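Local structure of lysozyme (Penaeus vannamei, 6UKC) at residues L15-Y20 against D25-W30. The protein probably hydrolyses the beta-1,4 linkages between N-acetylmuramic acid and N-acetylglucosamine in bacterial peptidoglycan, and those of chitodextrins, as a C-type lysozyme of innate immunity. Sequence-based numbering, arbitrary orientation.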
loop_
_atom_site.group_PDB
_atom_site.type_symbol
_atom_site.label_atom_id
_atom_site.label_comp_id
_atom_site.label_asym_id
_atom_site.label_seq_id
_atom_site.Cartn_x
_atom_site.Cartn_y
_atom_site.Cartn_z
ATOM N N LEU A 15 13.442 1.358 4.504
ATOM C CA LEU A 15 12.585 1.611 5.693
ATOM C C LEU A 15 11.815 0.340 6.059
ATOM O O LEU A 15 11.746 -0.002 7.272
ATOM C CB LEU A 15 11.596 2.734 5.392
ATOM C CG LEU A 15 10.569 2.951 6.495
ATOM C CD1 LEU A 15 11.249 3.531 7.731
ATOM C CD2 LEU A 15 9.428 3.826 6.017
ATOM N N LEU A 16 11.176 -0.288 5.065
ATOM C CA LEU A 16 10.392 -1.534 5.304
ATOM C C LEU A 16 11.327 -2.624 5.872
ATOM O O LEU A 16 10.886 -3.392 6.764
ATOM C CB LEU A 16 9.709 -1.964 4.006
ATOM C CG LEU A 16 8.646 -1.008 3.457
ATOM C CD1 LEU A 16 8.167 -1.486 2.097
ATOM C CD2 LEU A 16 7.455 -0.886 4.398
ATOM N N LYS A 17 12.596 -2.656 5.451
ATOM C CA LYS A 17 13.561 -3.664 5.951
ATOM C C LYS A 17 14.042 -3.293 7.361
ATOM O O LYS A 17 14.005 -4.153 8.248
ATOM C CB LYS A 17 14.764 -3.794 5.020
ATOM C CG LYS A 17 15.809 -4.807 5.491
ATOM C CD LYS A 17 15.313 -6.248 5.519
ATOM C CE LYS A 17 14.996 -6.787 4.133
ATOM N NZ LYS A 17 14.712 -8.233 4.157
ATOM N N ARG A 18 14.527 -2.073 7.557
ATOM C CA ARG A 18 15.166 -1.623 8.828
ATOM C C ARG A 18 14.137 -1.616 9.974
ATOM O O ARG A 18 14.420 -2.218 11.039
ATOM C CB ARG A 18 15.799 -0.242 8.620
ATOM C CG ARG A 18 16.669 0.227 9.778
ATOM C CD ARG A 18 17.125 1.664 9.647
ATOM N NE ARG A 18 16.047 2.491 9.099
ATOM C CZ ARG A 18 15.995 2.974 7.842
ATOM N NH1 ARG A 18 16.974 2.751 6.979
ATOM N NH2 ARG A 18 14.958 3.695 7.452
ATOM N N ASP A 19 12.971 -0.999 9.768
ATOM C CA ASP A 19 12.055 -0.644 10.882
ATOM C C ASP A 19 10.972 -1.706 11.073
ATOM O O ASP A 19 10.491 -1.832 12.228
ATOM C CB ASP A 19 11.402 0.712 10.665
ATOM C CG ASP A 19 12.367 1.868 10.799
ATOM O OD1 ASP A 19 13.589 1.629 10.856
ATOM O OD2 ASP A 19 11.877 2.998 10.844
ATOM N N TYR A 20 10.590 -2.418 10.007
ATOM C CA TYR A 20 9.446 -3.374 9.997
ATOM C C TYR A 20 9.897 -4.824 9.780
ATOM O O TYR A 20 9.009 -5.717 9.886
ATOM C CB TYR A 20 8.433 -2.919 8.946
ATOM C CG TYR A 20 7.892 -1.553 9.258
ATOM C CD1 TYR A 20 6.982 -1.382 10.294
ATOM C CD2 TYR A 20 8.360 -0.431 8.601
ATOM C CE1 TYR A 20 6.507 -0.126 10.631
ATOM C CE2 TYR A 20 7.913 0.836 8.952
ATOM C CZ TYR A 20 6.978 0.985 9.960
ATOM O OH TYR A 20 6.504 2.220 10.276
ATOM N N ASP A 25 10.197 -10.583 -0.308
ATOM C CA ASP A 25 8.940 -10.801 -1.060
ATOM C C ASP A 25 7.954 -9.682 -0.710
ATOM O O ASP A 25 7.346 -9.097 -1.620
ATOM C CB ASP A 25 8.270 -12.145 -0.757
ATOM C CG ASP A 25 7.150 -12.403 -1.755
ATOM O OD1 ASP A 25 7.488 -12.642 -2.939
ATOM O OD2 ASP A 25 5.952 -12.246 -1.387
ATOM N N ASP A 26 7.758 -9.433 0.579
ATOM C CA ASP A 26 6.840 -8.364 1.020
ATOM C C ASP A 26 7.360 -7.069 0.429
ATOM O O ASP A 26 6.536 -6.348 -0.236
ATOM C CB ASP A 26 6.722 -8.281 2.543
ATOM C CG ASP A 26 5.886 -9.385 3.178
ATOM O OD1 ASP A 26 5.567 -10.383 2.465
ATOM O OD2 ASP A 26 5.577 -9.240 4.373
ATOM N N ILE A 27 8.660 -6.796 0.616
ATOM C CA ILE A 27 9.231 -5.456 0.274
ATOM C C ILE A 27 9.057 -5.211 -1.236
ATOM O O ILE A 27 8.422 -4.179 -1.611
ATOM C CB ILE A 27 10.687 -5.291 0.736
ATOM C CG1 ILE A 27 10.778 -5.135 2.260
ATOM C CG2 ILE A 27 11.359 -4.120 0.024
ATOM C CD1 ILE A 27 12.167 -5.330 2.817
ATOM N N LYS A 28 9.524 -6.134 -2.088
ATOM C CA LYS A 28 9.489 -5.877 -3.561
ATOM C C LYS A 28 8.041 -5.585 -3.979
ATOM O O LYS A 28 7.829 -4.700 -4.849
ATOM C CB LYS A 28 10.107 -7.034 -4.351
ATOM C CG LYS A 28 9.356 -8.356 -4.305
ATOM C CD LYS A 28 10.211 -9.490 -4.807
ATOM C CE LYS A 28 9.428 -10.733 -5.165
ATOM N NZ LYS A 28 10.370 -11.812 -5.573
ATOM N N ASN A 29 7.077 -6.270 -3.356
ATOM C CA ASN A 29 5.640 -6.088 -3.675
ATOM C C ASN A 29 5.174 -4.724 -3.144
ATOM O O ASN A 29 4.438 -4.039 -3.882
ATOM C CB ASN A 29 4.799 -7.270 -3.195
ATOM C CG ASN A 29 4.859 -8.442 -4.156
ATOM O OD1 ASN A 29 4.470 -8.304 -5.303
ATOM N ND2 ASN A 29 5.401 -9.574 -3.726
ATOM N N TRP A 30 5.530 -4.330 -1.913
ATOM C CA TRP A 30 4.980 -3.058 -1.370
ATOM C C TRP A 30 5.622 -1.880 -2.122
ATOM O O TRP A 30 4.891 -0.916 -2.480
ATOM C CB TRP A 30 5.119 -2.953 0.164
ATOM C CG TRP A 30 4.230 -3.871 0.950
ATOM C CD1 TRP A 30 4.629 -4.699 1.964
ATOM C CD2 TRP A 30 2.794 -4.030 0.848
ATOM N NE1 TRP A 30 3.556 -5.383 2.479
ATOM C CE2 TRP A 30 2.415 -4.998 1.815
ATOM C CE3 TRP A 30 1.793 -3.472 0.039
ATOM C CZ2 TRP A 30 1.096 -5.412 1.988
ATOM C CZ3 TRP A 30 0.489 -3.895 0.194
ATOM C CH2 TRP A 30 0.145 -4.841 1.166
#
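Lys17 and Leu16 meet Ile27 and Trp30 in the alpha-helical hairpin that opens the C-type lysozyme fold, where helices 9-20 and 24-38 are joined by a short turn. The axes of the two segments approach to 10.1 Å at 135°, an antiparallel but splayed pairing that buries a modest 199 Å². No hydrogen bond crosses; the contact is apolar and rests on four side chains.

Lys17 can be followed outward. Its CB lies 3.7 Å from Ile27 CD1. CG departs anti to the backbone N (chi1 179°), and the chain then bends at chi2 and again at chi3, folding back so that Lys17 CE comes to 3.4 Å from the same Ile27 CD1, tighter than usual for two carbons. The methyl thus sits against both ends of the bent aliphatic chain, which Ile27 crosses at about a right angle. Beyond CE, the ammonium NZ is hydrogen-bonded to Asn24 OD1, at the first residue of helix 24-38, and to Leu22 O in the connection, so the hydrocarbon part covers the isoleucine while the charged end binds both the connection and the start of helix 24-38.

Deeper in the interface, Leu16 CB packs against Ile27 CG1 at 3.8 Å, the point where the two backbones are closest. Ile27 also touches Trp134 of helix 126-134, and the indole of Trp30 meets Tyr111 and Trp114 edge-to-face, joining the hairpin to the interior of the protein. Leu16 reaches this tryptophan at its stem rather than its ring: Leu16 CD1 lies 3.9 Å from Trp30 CB.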